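Local coordinates for CRISPR-associated protein CasA/Cse1 (Thermus thermophilus, PDB 4AN8), which serves as a subunit of Cascade, the ribonucleoprotein complex of type I-E CRISPR immunity, which uses CRISPR RNA to target invading nucleic acid, at residues Glu9-Ile14 / Thr153-Ala158; Pro364-Leu369 / Ala446-Glu451; Thr234-Thr239 / Pro268-Leu273; Leu78-Lys83 / Thr202-Leu207. All coordinates share one frame; numbering follows the deposited sequence.

Contact 1: Glu9-Ile14 / Thr153-Ala158; sequences EKFNLI and TYAQAA
Tyr154 OH is held by more than one partner. Lys10 NZ donates to Tyr154 OH at 3.0 Å, and Asp256 is hydrogen-bonded to the same hydroxyl. Lys10 NZ also forms a salt bridge with Asp256, so the ammonium and the phenol share one carboxylate. The negative charge there would favour a protonated lysine. The Lys10 chain crosses the tyrosine at about a right angle. Its methylene CD comes within 3.3 Å of Tyr154 OH and touches the ring obliquely.

Phe11 makes the main apolar contact. Its CB points toward the helix, and CG is anti to the backbone N (chi1 -159°), beside the carbonyl carbon. Tyr154 CB sits over the centre of the Phe11 ring, 3.4 Å from the centroid, in a CH-pi contact. The two rings meet obliquely, with planes at 58°. Further along, Leu13 CD2 meets Ala158 CB at 3.8 Å.

Thr153 and Gln156 form a capping box at the start of the helix. The contact thus joins strand 10-12 to the first turn of helix 154-167. The backbone of 9-14 also bonds to Leu104 and Phe105, and Asp256 comes from the end of strand 250-256.

Contact 2: Pro364-Leu369 / Ala446-Glu451; sequences PLPSGL and ARVEEE
Pro366 to Leu369 form a type I beta turn that lies against the 446-451 link, with Gly368 CA 5.8 Å from Glu449 CA. The turn follows strand 354-364 and leads into helix 372-403. The link joins helices 429-446 and 453-476, so the contact lies at one end of the C-terminal helical bundle.

Glu449 carries the polar part. The bend at chi2 (97°) places Glu449 CD 3.3 Å from Gly368 N. Ser367 OG donates to Glu449 OE2 at 3.1 Å, approaching from above the carboxylate plane. Gly368 N points straight at Glu449 OE2. The modelled separation of these two atoms, 2.3 Å, is too short to be trusted in detail. Gly368 has no side chain, and Glu449 CG packs 3.5 Å from Gly368 CA.

The rest is apolar. Val448 CG1 lies 4.0 Å from Pro366 CB and equally far from Leu369 CD1, touching both. Phe445 of helix 429-446 touches Pro364, Pro366 and Leu369 as well. Ala374 and Leu378 of helix 372-403 pack on Val448. At the start of the turn segment, Pro364 CG rests against Ala446 CB at 4.0 Å.

Contact 3: Thr234-Thr239 / Pro268-Leu273; sequences TKWPLT and PGVEPL
Trp236 and Pro272 are paired in a parallel beta ladder that carries a proline in each strand. Both prolines, Pro237 and Pro272, fall where the backbone N is not used between the strands. Trp236 bonds to the residues on both sides of Pro272: Trp236 N donates to Glu271 O at 2.8 Å, and Leu273 N donates to Trp236 O at 2.7 Å. Thr234 O and Leu238 N take the outer bonds, to Glu271 N and Leu273 O. The ladder adds strand 235-237 to strand 261-273 of a mixed sheet.

Val270 CG1 lies over one face of the Trp236 indole in a CH-pi contact, 3.6 Å from Trp236 CD2 and offset toward the rim. This is the valine branch anti to the backbone N (chi1 170°). Pro248 touches both residues.

One face of the sheet carries Lys235 and Glu271, side by side and pointing the same way, with Lys235 CG 3.7 Å from Glu271 CB. Their charged ends part, and Lys235 NZ bonds to Ala232 O. Leu273 CD1 packs on Lys235 CB at 3.9 Å.

A cis peptide precedes Gly269, just before the paired residues. There a water accepts from Thr234 N at 3.0 Å and lies 2.8 Å from Gly269 O.

Contact 4: Leu78-Lys83 / Thr202-Leu207; sequences LDWWRK and TLLLNL
Helices 74-83 and 199-206 pack through two neighbouring tryptophans, Trp80 and Trp81, with Leu204 as their shared partner. The leucine reaches both with its two methyl groups. Leu204 CD2 lies in the plane of the Trp80 indole, at its edge, 3.8 Å from Trp80 CE3. Leu204 CD1 turns to the other tryptophan. It sits 3.7 Å from Trp81 CA and meets the indole obliquely at Trp81 CE3.

The tryptophans are consecutive but differ in their first torsion. Trp80 CG is anti to the carbonyl carbon (chi1 -56°), while Trp81 CG is anti to the backbone N (chi1 -172°). CB of Trp80 points toward helix 199-206, whereas the ring of Trp81 comes nearer at its far end.

The helices run nearly antiparallel, at 169°, with segment axes 10.4 Å apart. No hydrogen bond links the two segments, and the packing is apolar. Leu205 CG touches the edge of the Trp81 ring at Trp81 CZ3, 4.1 Å away. Leu207 CD1 stands equally far from Trp80 CZ3, also at a ring edge.

Other parts of the fold also touch these residues. Leu332 of helix 320-333 packs on Trp81, Leu61 and His65 of helix 50-67 touch Leu207, and Phe86 meets Leu204. Asn206 ND2 donates to Thr202 O at 2.9 Å, from above the carbonyl plane, and also bonds to Pro194 O.

The four contacts are separate, and none touches another. Contacts 2 and 4 come nearest, about 6 Å between nearest atoms and 21 Å between centres. Helix 320-333 connects them: Gln329 and Glu333 touch Ser367 of contact 2, while Leu328 and Leu332 pack on contact 4. Contacts 1 and 3, 26 Å apart between centres, are linked indirectly. Asp256, which bonds to Lys10 and Tyr154, ends strand 250-256, which pairs antiparallel with strand 261-273 of contact 3. The segments of contacts 1 and 4 alternate along the chain. Contact 2 lies across the chain's centre from contacts 1 and 3, with centres 42 and 40 Å away.

Contact 1: Glu9-Ile14 / Thr153-Ala158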
loop_
_atom_site.group_PDB
_atom_site.type_symbol
_atom_site.label_atom_id
_atom_site.label_comp_id
_atom_site.label_asym_id
_atom_site.label_seq_id
_atom_site.Cartn_x
_atom_site.Cartn_y
_atom_site.Cartn_z
ATOM N N GLU A 9 32.741 8.273 5.079
ATOM C CA GLU A 9 31.735 7.617 5.894
ATOM C C GLU A 9 30.793 8.733 6.351
ATOM O O GLU A 9 31.211 9.626 7.081
ATOM C CB GLU A 9 32.420 6.974 7.095
ATOM C CG GLU A 9 31.621 5.920 7.804
ATOM C CD GLU A 9 32.328 5.409 9.048
ATOM O OE1 GLU A 9 32.481 6.204 10.009
ATOM O OE2 GLU A 9 32.722 4.215 9.069
ATOM N N LYS A 10 29.541 8.722 5.904
ATOM C CA LYS A 10 28.651 9.853 6.185
ATOM C C LYS A 10 27.148 9.518 6.287
ATOM O O LYS A 10 26.643 8.634 5.593
ATOM C CB LYS A 10 28.877 10.962 5.160
ATOM C CG LYS A 10 28.056 12.198 5.436
ATOM C CD LYS A 10 28.151 13.196 4.289
ATOM C CE LYS A 10 29.530 13.847 4.216
ATOM N NZ LYS A 10 29.596 14.789 3.059
ATOM N N PHE A 11 26.465 10.227 7.189
ATOM C CA PHE A 11 25.012 10.214 7.314
ATOM C C PHE A 11 24.405 8.857 7.705
ATOM O O PHE A 11 23.787 8.155 6.902
ATOM C CB PHE A 11 24.350 10.781 6.063
ATOM C CG PHE A 11 22.931 11.264 6.296
ATOM C CD1 PHE A 11 22.679 12.571 6.735
ATOM C CD2 PHE A 11 21.845 10.413 6.086
ATOM C CE1 PHE A 11 21.356 13.020 6.961
ATOM C CE2 PHE A 11 20.519 10.858 6.295
ATOM C CZ PHE A 11 20.282 12.158 6.736
ATOM N N ASN A 12 24.555 8.522 8.970
ATOM C CA ASN A 12 24.026 7.291 9.491
ATOM C C ASN A 12 22.500 7.374 9.721
ATOM O O ASN A 12 21.992 8.290 10.384
ATOM C CB ASN A 12 24.760 6.930 10.780
ATOM C CG ASN A 12 24.522 5.511 11.186
ATOM O OD1 ASN A 12 23.430 5.167 11.641
ATOM N ND2 ASN A 12 25.528 4.656 11.006
ATOM N N LEU A 13 21.770 6.410 9.168
ATOM C CA LEU A 13 20.319 6.459 9.243
ATOM C C LEU A 13 19.785 6.129 10.627
ATOM O O LEU A 13 18.594 6.302 10.901
ATOM C CB LEU A 13 19.699 5.550 8.189
ATOM C CG LEU A 13 20.101 5.918 6.755
ATOM C CD1 LEU A 13 19.671 4.807 5.824
ATOM C CD2 LEU A 13 19.496 7.259 6.346
ATOM N N ILE A 14 20.649 5.645 11.505
ATOM C CA ILE A 14 20.205 5.364 12.868
ATOM C C ILE A 14 20.149 6.633 13.706
ATOM O O ILE A 14 19.311 6.741 14.595
ATOM C CB ILE A 14 21.110 4.362 13.581
ATOM C CG1 ILE A 14 20.929 2.990 12.936
ATOM C CG2 ILE A 14 20.794 4.349 15.088
ATOM C CD1 ILE A 14 22.039 2.012 13.206
ATOM N N THR A 153 18.597 16.807 -0.345
ATOM C CA THR A 153 19.293 16.637 0.926
ATOM C C THR A 153 19.531 15.152 1.137
ATOM O O THR A 153 18.898 14.331 0.492
ATOM C CB THR A 153 18.482 17.150 2.144
ATOM O OG1 THR A 153 17.247 16.424 2.223
ATOM C CG2 THR A 153 18.197 18.644 2.040
ATOM N N TYR A 154 20.430 14.807 2.047
ATOM C CA TYR A 154 20.658 13.409 2.373
ATOM C C TYR A 154 19.351 12.718 2.752
ATOM O O TYR A 154 19.101 11.594 2.313
ATOM C CB TYR A 154 21.682 13.273 3.493
ATOM C CG TYR A 154 23.048 13.793 3.117
ATOM C CD1 TYR A 154 23.531 13.659 1.822
ATOM C CD2 TYR A 154 23.851 14.438 4.052
ATOM C CE1 TYR A 154 24.776 14.137 1.468
ATOM C CE2 TYR A 154 25.095 14.919 3.709
ATOM C CZ TYR A 154 25.556 14.765 2.411
ATOM O OH TYR A 154 26.803 15.236 2.068
ATOM N N ALA A 155 18.515 13.394 3.545
ATOM C CA ALA A 155 17.267 12.794 4.013
ATOM C C ALA A 155 16.370 12.467 2.826
ATOM O O ALA A 155 15.796 11.397 2.771
ATOM C CB ALA A 155 16.537 13.708 5.038
ATOM N N GLN A 156 16.272 13.371 1.857
ATOM C CA GLN A 156 15.427 13.103 0.699
ATOM C C GLN A 156 16.009 11.997 -0.191
ATOM O O GLN A 156 15.255 11.226 -0.768
ATOM C CB GLN A 156 15.190 14.351 -0.141
ATOM C CG GLN A 156 14.649 15.541 0.602
ATOM C CD GLN A 156 14.517 16.747 -0.313
ATOM O OE1 GLN A 156 15.510 17.257 -0.808
ATOM N NE2 GLN A 156 13.276 17.173 -0.579
ATOM N N ALA A 157 17.336 11.920 -0.317
ATOM C CA ALA A 157 17.929 10.849 -1.122
ATOM C C ALA A 157 17.725 9.503 -0.440
ATOM O O ALA A 157 17.433 8.510 -1.082
ATOM C CB ALA A 157 19.415 11.098 -1.395
ATOM N N ALA A 158 17.869 9.473 0.869
ATOM C CA ALA A 158 17.621 8.236 1.614
ATOM C C ALA A 158 16.191 7.748 1.378
ATOM O O ALA A 158 15.971 6.574 1.047
ATOM C CB ALA A 158 17.882 8.451 3.085
#

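Contact 2: Pro364-Leu369 / Ala446-Glu451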
loop_
_atom_site.group_PDB
_atom_site.type_symbol
_atom_site.label_atom_id
_atom_site.label_comp_id
_atom_site.label_asym_id
_atom_site.label_seq_id
_atom_site.Cartn_x
_atom_site.Cartn_y
_atom_site.Cartn_z
ATOM N N PRO A 364 -12.083 2.601 8.380
ATOM C CA PRO A 364 -12.144 2.099 9.753
ATOM C C PRO A 364 -11.644 0.665 9.769
ATOM O O PRO A 364 -11.574 0.021 8.714
ATOM C CB PRO A 364 -13.638 2.175 10.109
ATOM C CG PRO A 364 -14.354 2.437 8.839
ATOM C CD PRO A 364 -13.386 3.067 7.880
ATOM N N LEU A 365 -11.258 0.186 10.942
ATOM C CA LEU A 365 -10.896 -1.209 11.124
ATOM C C LEU A 365 -11.826 -1.777 12.188
ATOM O O LEU A 365 -11.534 -1.725 13.383
ATOM C CB LEU A 365 -9.438 -1.340 11.556
ATOM C CG LEU A 365 -8.794 -2.657 11.166
ATOM C CD1 LEU A 365 -7.285 -2.560 11.217
ATOM C CD2 LEU A 365 -9.297 -3.773 12.076
ATOM N N PRO A 366 -12.969 -2.303 11.753
ATOM C CA PRO A 366 -14.077 -2.734 12.625
ATOM C C PRO A 366 -13.636 -3.858 13.558
ATOM O O PRO A 366 -12.930 -4.747 13.111
ATOM C CB PRO A 366 -15.121 -3.250 11.633
ATOM C CG PRO A 366 -14.708 -2.646 10.278
ATOM C CD PRO A 366 -13.218 -2.584 10.329
ATOM N N SER A 367 -14.063 -3.838 14.813
ATOM C CA SER A 367 -13.557 -4.789 15.802
ATOM C C SER A 367 -13.794 -6.265 15.456
ATOM O O SER A 367 -12.932 -7.109 15.704
ATOM C CB SER A 367 -14.118 -4.467 17.189
ATOM O OG SER A 367 -15.526 -4.321 17.146
ATOM N N GLY A 368 -14.953 -6.580 14.888
ATOM C CA GLY A 368 -15.287 -7.969 14.620
ATOM C C GLY A 368 -15.228 -8.328 13.147
ATOM O O GLY A 368 -15.941 -9.220 12.688
ATOM N N LEU A 369 -14.352 -7.648 12.413
ATOM C CA LEU A 369 -14.332 -7.748 10.961
ATOM C C LEU A 369 -14.199 -9.200 10.506
ATOM O O LEU A 369 -14.910 -9.635 9.598
ATOM C CB LEU A 369 -13.227 -6.862 10.360
ATOM C CG LEU A 369 -13.018 -7.039 8.852
ATOM C CD1 LEU A 369 -14.259 -6.559 8.118
ATOM C CD2 LEU A 369 -11.768 -6.329 8.345
ATOM N N ALA A 446 -17.620 0.445 9.351
ATOM C CA ALA A 446 -17.444 0.508 10.792
ATOM C C ALA A 446 -18.495 -0.325 11.556
ATOM O O ALA A 446 -18.262 -0.719 12.699
ATOM C CB ALA A 446 -17.448 1.959 11.262
ATOM N N ARG A 447 -19.641 -0.607 10.934
ATOM C CA ARG A 447 -20.697 -1.347 11.635
ATOM C C ARG A 447 -20.946 -2.740 11.049
ATOM O O ARG A 447 -22.014 -3.321 11.224
ATOM C CB ARG A 447 -21.994 -0.536 11.669
ATOM C CG ARG A 447 -21.837 0.846 12.278
ATOM C CD ARG A 447 -23.168 1.578 12.369
ATOM N NE ARG A 447 -23.000 3.029 12.284
ATOM C CZ ARG A 447 -24.002 3.906 12.305
ATOM N NH1 ARG A 447 -25.258 3.479 12.414
ATOM N NH2 ARG A 447 -23.750 5.211 12.216
ATOM N N VAL A 448 -19.946 -3.287 10.371
ATOM C CA VAL A 448 -20.143 -4.520 9.624
ATOM C C VAL A 448 -20.578 -5.703 10.504
ATOM O O VAL A 448 -21.164 -6.662 10.011
ATOM C CB VAL A 448 -18.884 -4.878 8.756
ATOM C CG1 VAL A 448 -17.791 -5.516 9.607
ATOM C CG2 VAL A 448 -19.279 -5.775 7.580
ATOM N N GLU A 449 -20.290 -5.633 11.800
ATOM C CA GLU A 449 -20.636 -6.723 12.712
ATOM C C GLU A 449 -22.147 -6.798 12.973
ATOM O O GLU A 449 -22.733 -7.874 12.968
ATOM C CB GLU A 449 -19.887 -6.580 14.042
ATOM C CG GLU A 449 -18.375 -6.567 13.917
ATOM C CD GLU A 449 -17.771 -5.153 13.897
ATOM O OE1 GLU A 449 -18.483 -4.192 13.493
ATOM O OE2 GLU A 449 -16.580 -5.015 14.297
ATOM N N GLU A 450 -22.759 -5.641 13.208
ATOM C CA GLU A 450 -24.188 -5.529 13.485
ATOM C C GLU A 450 -25.063 -5.974 12.325
ATOM O O GLU A 450 -24.793 -5.629 11.175
ATOM C CB GLU A 450 -24.523 -4.078 13.826
ATOM C CG GLU A 450 -23.707 -3.538 14.972
ATOM C CD GLU A 450 -23.610 -2.030 14.969
ATOM O OE1 GLU A 450 -24.629 -1.358 14.693
ATOM O OE2 GLU A 450 -22.501 -1.518 15.241
ATOM N N GLU A 451 -26.121 -6.723 12.637
ATOM C CA GLU A 451 -27.122 -7.135 11.649
ATOM C C GLU A 451 -27.799 -5.927 11.003
ATOM O O GLU A 451 -28.053 -5.912 9.799
ATOM C CB GLU A 451 -28.190 -8.006 12.308
ATOM C CG GLU A 451 -27.657 -9.221 13.040
ATOM C CD GLU A 451 -28.753 -9.962 13.777
ATOM O OE1 GLU A 451 -29.776 -9.326 14.112
ATOM O OE2 GLU A 451 -28.600 -11.180 14.015
#

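Contact 3: Thr234-Thr239 / Pro268-Leu273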
loop_
_atom_site.group_PDB
_atom_site.type_symbol
_atom_site.label_atom_id
_atom_site.label_comp_id
_atom_site.label_asym_id
_atom_site.label_seq_id
_atom_site.Cartn_x
_atom_site.Cartn_y
_atom_site.Cartn_z
ATOM N N THR A 234 23.226 -12.680 -9.702
ATOM C CA THR A 234 22.682 -13.028 -8.390
ATOM C C THR A 234 21.174 -13.143 -8.407
ATOM O O THR A 234 20.481 -12.202 -8.758
ATOM C CB THR A 234 23.066 -12.010 -7.313
ATOM O OG1 THR A 234 24.480 -11.829 -7.325
ATOM C CG2 THR A 234 22.623 -12.501 -5.938
ATOM N N LYS A 235 20.665 -14.301 -8.004
ATOM C CA LYS A 235 19.235 -14.548 -8.026
ATOM C C LYS A 235 18.839 -15.115 -6.694
ATOM O O LYS A 235 19.445 -16.074 -6.215
ATOM C CB LYS A 235 18.894 -15.527 -9.142
ATOM C CG LYS A 235 19.518 -15.150 -10.462
ATOM C CD LYS A 235 19.165 -16.132 -11.549
ATOM C CE LYS A 235 19.815 -15.725 -12.855
ATOM N NZ LYS A 235 21.317 -15.633 -12.701
ATOM N N TRP A 236 17.842 -14.502 -6.068
ATOM C CA TRP A 236 17.399 -14.943 -4.752
ATOM C C TRP A 236 15.932 -15.298 -4.814
ATOM O O TRP A 236 15.137 -14.569 -5.408
ATOM C CB TRP A 236 17.540 -13.849 -3.697
ATOM C CG TRP A 236 18.907 -13.476 -3.300
ATOM C CD1 TRP A 236 20.073 -14.117 -3.619
ATOM C CD2 TRP A 236 19.276 -12.345 -2.487
ATOM N NE1 TRP A 236 21.138 -13.451 -3.050
ATOM C CE2 TRP A 236 20.677 -12.362 -2.359
ATOM C CE3 TRP A 236 18.550 -11.314 -1.869
ATOM C CZ2 TRP A 236 21.371 -11.393 -1.639
ATOM C CZ3 TRP A 236 19.243 -10.356 -1.139
ATOM C CH2 TRP A 236 20.635 -10.398 -1.037
ATOM N N PRO A 237 15.567 -16.410 -4.178
ATOM C CA PRO A 237 14.133 -16.663 -4.039
ATOM C C PRO A 237 13.537 -15.515 -3.238
ATOM O O PRO A 237 14.181 -15.026 -2.329
ATOM C CB PRO A 237 14.070 -17.996 -3.290
ATOM C CG PRO A 237 15.454 -18.205 -2.702
ATOM C CD PRO A 237 16.412 -17.457 -3.576
ATOM N N LEU A 238 12.347 -15.060 -3.617
ATOM C CA LEU A 238 11.695 -13.920 -2.992
ATOM C C LEU A 238 10.955 -14.402 -1.760
ATOM O O LEU A 238 9.734 -14.562 -1.762
ATOM C CB LEU A 238 10.727 -13.279 -3.997
ATOM C CG LEU A 238 10.080 -11.911 -3.768
ATOM C CD1 LEU A 238 11.146 -10.799 -3.684
ATOM C CD2 LEU A 238 9.061 -11.615 -4.906
ATOM N N THR A 239 11.706 -14.665 -0.700
ATOM C CA THR A 239 11.118 -15.205 0.510
ATOM C C THR A 239 11.859 -14.661 1.713
ATOM O O THR A 239 12.962 -14.146 1.579
ATOM C CB THR A 239 11.198 -16.754 0.516
ATOM O OG1 THR A 239 10.501 -17.250 1.658
ATOM C CG2 THR A 239 12.676 -17.255 0.549
ATOM N N PRO A 268 21.569 -3.135 -12.366
ATOM C CA PRO A 268 20.749 -4.214 -11.781
ATOM C C PRO A 268 21.252 -4.406 -10.335
ATOM O O PRO A 268 22.400 -4.040 -10.116
ATOM C CB PRO A 268 21.093 -5.391 -12.679
ATOM C CG PRO A 268 22.555 -5.113 -13.077
ATOM C CD PRO A 268 22.670 -3.643 -13.207
ATOM N N GLY A 269 20.527 -4.926 -9.350
ATOM C CA GLY A 269 19.318 -5.689 -9.425
ATOM C C GLY A 269 19.666 -7.090 -8.931
ATOM O O GLY A 269 20.324 -7.818 -9.637
ATOM N N VAL A 270 19.267 -7.474 -7.724
ATOM C CA VAL A 270 19.158 -8.904 -7.437
ATOM C C VAL A 270 17.872 -9.459 -8.052
ATOM O O VAL A 270 16.782 -8.917 -7.864
ATOM C CB VAL A 270 19.212 -9.245 -5.933
ATOM C CG1 VAL A 270 18.853 -10.718 -5.709
ATOM C CG2 VAL A 270 20.576 -8.970 -5.383
ATOM N N GLU A 271 18.003 -10.556 -8.789
ATOM C CA GLU A 271 16.856 -11.163 -9.477
ATOM C C GLU A 271 15.948 -11.932 -8.540
ATOM O O GLU A 271 16.393 -12.854 -7.884
ATOM C CB GLU A 271 17.329 -12.122 -10.568
ATOM C CG GLU A 271 17.947 -11.440 -11.743
ATOM C CD GLU A 271 16.905 -10.907 -12.691
ATOM O OE1 GLU A 271 15.933 -11.649 -12.958
ATOM O OE2 GLU A 271 17.055 -9.757 -13.164
ATOM N N PRO A 272 14.658 -11.572 -8.509
ATOM C CA PRO A 272 13.679 -12.278 -7.675
ATOM C C PRO A 272 13.302 -13.628 -8.276
ATOM O O PRO A 272 12.872 -13.688 -9.414
ATOM C CB PRO A 272 12.467 -11.328 -7.685
ATOM C CG PRO A 272 12.571 -10.618 -9.016
ATOM C CD PRO A 272 14.054 -10.464 -9.278
ATOM N N LEU A 273 13.496 -14.703 -7.532
ATOM C CA LEU A 273 13.023 -16.011 -7.962
ATOM C C LEU A 273 11.691 -16.318 -7.290
ATOM O O LEU A 273 11.463 -15.915 -6.145
ATOM C CB LEU A 273 14.038 -17.095 -7.614
ATOM C CG LEU A 273 15.389 -17.000 -8.327
ATOM C CD1 LEU A 273 16.313 -18.144 -7.925
ATOM C CD2 LEU A 273 15.181 -16.971 -9.841
HETATM O O HOH W 1 22.107 -9.906 -10.198
#

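Contact 4: Leu78-Lys83 / Thr202-Leu207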
loop_
_atom_site.group_PDB
_atom_site.type_symbol
_atom_site.label_atom_id
_atom_site.label_comp_id
_atom_site.label_asym_id
_atom_site.label_seq_id
_atom_site.Cartn_x
_atom_site.Cartn_y
_atom_site.Cartn_z
ATOM N N LEU A 78 1.090 -7.618 22.878
ATOM C CA LEU A 78 0.182 -7.112 23.901
ATOM C C LEU A 78 0.934 -6.575 25.116
ATOM O O LEU A 78 0.659 -5.469 25.599
ATOM C CB LEU A 78 -0.757 -8.233 24.345
ATOM C CG LEU A 78 -2.088 -8.336 23.615
ATOM C CD1 LEU A 78 -2.817 -9.612 23.998
ATOM C CD2 LEU A 78 -2.927 -7.104 23.941
ATOM N N ASP A 79 1.877 -7.365 25.608
ATOM C CA ASP A 79 2.784 -6.891 26.641
ATOM C C ASP A 79 3.341 -5.518 26.270
ATOM O O ASP A 79 3.201 -4.567 27.035
ATOM C CB ASP A 79 3.949 -7.871 26.836
ATOM C CG ASP A 79 3.607 -9.013 27.772
ATOM O OD1 ASP A 79 3.004 -8.751 28.832
ATOM O OD2 ASP A 79 3.946 -10.174 27.452
ATOM N N TRP A 80 3.987 -5.414 25.108
ATOM C CA TRP A 80 4.636 -4.160 24.742
ATOM C C TRP A 80 3.616 -3.050 24.649
ATOM O O TRP A 80 3.920 -1.901 24.933
ATOM C CB TRP A 80 5.405 -4.294 23.428
ATOM C CG TRP A 80 6.387 -5.400 23.494
ATOM C CD1 TRP A 80 6.987 -5.891 24.618
ATOM C CD2 TRP A 80 6.878 -6.181 22.397
ATOM N NE1 TRP A 80 7.833 -6.923 24.288
ATOM C CE2 TRP A 80 7.781 -7.125 22.933
ATOM C CE3 TRP A 80 6.649 -6.168 21.018
ATOM C CZ2 TRP A 80 8.444 -8.058 22.140
ATOM C CZ3 TRP A 80 7.311 -7.089 20.228
ATOM C CH2 TRP A 80 8.200 -8.020 20.790
ATOM N N TRP A 81 2.407 -3.399 24.247
ATOM C CA TRP A 81 1.330 -2.425 24.193
ATOM C C TRP A 81 1.032 -1.933 25.607
ATOM O O TRP A 81 0.944 -0.738 25.844
ATOM C CB TRP A 81 0.063 -3.040 23.581
ATOM C CG TRP A 81 -0.992 -2.039 23.332
ATOM C CD1 TRP A 81 -1.662 -1.301 24.272
ATOM C CD2 TRP A 81 -1.515 -1.631 22.055
ATOM N NE1 TRP A 81 -2.563 -0.464 23.661
ATOM C CE2 TRP A 81 -2.497 -0.647 22.301
ATOM C CE3 TRP A 81 -1.254 -2.006 20.730
ATOM C CZ2 TRP A 81 -3.229 -0.030 21.261
ATOM C CZ3 TRP A 81 -1.975 -1.380 19.699
ATOM C CH2 TRP A 81 -2.946 -0.410 19.976
ATOM N N ARG A 82 0.853 -2.871 26.534
ATOM C CA ARG A 82 0.577 -2.534 27.930
ATOM C C ARG A 82 1.680 -1.660 28.535
ATOM O O ARG A 82 1.393 -0.646 29.171
ATOM C CB ARG A 82 0.366 -3.798 28.781
ATOM C CG ARG A 82 -1.072 -4.301 28.801
ATOM C CD ARG A 82 -1.292 -5.415 29.832
ATOM N NE ARG A 82 -0.303 -6.467 29.655
ATOM C CZ ARG A 82 -0.472 -7.542 28.889
ATOM N NH1 ARG A 82 -1.618 -7.737 28.242
ATOM N NH2 ARG A 82 0.507 -8.433 28.785
ATOM N N LYS A 83 2.935 -2.043 28.325
ATOM C CA LYS A 83 4.065 -1.316 28.905
ATOM C C LYS A 83 4.306 0.037 28.254
ATOM O O LYS A 83 5.013 0.877 28.807
ATOM C CB LYS A 83 5.333 -2.161 28.871
ATOM C CG LYS A 83 5.658 -2.786 30.209
ATOM C CD LYS A 83 6.606 -3.958 30.069
ATOM C CE LYS A 83 5.857 -5.207 29.646
ATOM N NZ LYS A 83 6.793 -6.269 29.181
ATOM N N THR A 202 0.973 1.731 15.895
ATOM C CA THR A 202 0.987 1.369 14.490
ATOM C C THR A 202 2.016 0.260 14.230
ATOM O O THR A 202 1.664 -0.783 13.685
ATOM C CB THR A 202 1.210 2.591 13.588
ATOM O OG1 THR A 202 0.093 3.472 13.740
ATOM C CG2 THR A 202 1.325 2.162 12.108
ATOM N N LEU A 203 3.257 0.465 14.650
ATOM C CA LEU A 203 4.243 -0.615 14.566
ATOM C C LEU A 203 3.729 -1.913 15.202
ATOM O O LEU A 203 3.822 -2.977 14.597
ATOM C CB LEU A 203 5.585 -0.200 15.191
ATOM C CG LEU A 203 6.281 0.912 14.403
ATOM C CD1 LEU A 203 7.576 1.335 15.048
ATOM C CD2 LEU A 203 6.514 0.522 12.915
ATOM N N LEU A 204 3.170 -1.841 16.408
ATOM C CA LEU A 204 2.631 -3.046 17.060
ATOM C C LEU A 204 1.513 -3.757 16.254
ATOM O O LEU A 204 1.446 -4.995 16.220
ATOM C CB LEU A 204 2.125 -2.718 18.471
ATOM C CG LEU A 204 3.194 -2.363 19.517
ATOM C CD1 LEU A 204 2.560 -1.796 20.800
ATOM C CD2 LEU A 204 4.081 -3.572 19.830
ATOM N N LEU A 205 0.636 -2.961 15.628
ATOM C CA LEU A 205 -0.450 -3.479 14.822
ATOM C C LEU A 205 0.045 -4.153 13.540
ATOM O O LEU A 205 -0.706 -4.889 12.904
ATOM C CB LEU A 205 -1.452 -2.370 14.492
ATOM C CG LEU A 205 -2.261 -1.827 15.676
ATOM C CD1 LEU A 205 -2.812 -0.441 15.383
ATOM C CD2 LEU A 205 -3.360 -2.798 16.066
ATOM N N ASN A 206 1.307 -3.916 13.174
ATOM C CA ASN A 206 1.878 -4.516 11.964
ATOM C C ASN A 206 2.956 -5.545 12.277
ATOM O O ASN A 206 3.533 -6.128 11.357
ATOM C CB ASN A 206 2.452 -3.440 11.028
ATOM C CG ASN A 206 1.369 -2.641 10.329
ATOM O OD1 ASN A 206 0.944 -2.996 9.233
ATOM N ND2 ASN A 206 0.893 -1.574 10.980
ATOM N N LEU A 207 3.209 -5.769 13.572
ATOM C CA LEU A 207 4.228 -6.739 13.986
ATOM C C LEU A 207 3.679 -8.146 14.078
ATOM O O LEU A 207 3.498 -8.678 15.168
ATOM C CB LEU A 207 4.868 -6.372 15.323
ATOM C CG LEU A 207 5.997 -5.353 15.315
ATOM C CD1 LEU A 207 6.414 -5.075 16.750
ATOM C CD2 LEU A 207 7.170 -5.872 14.517
#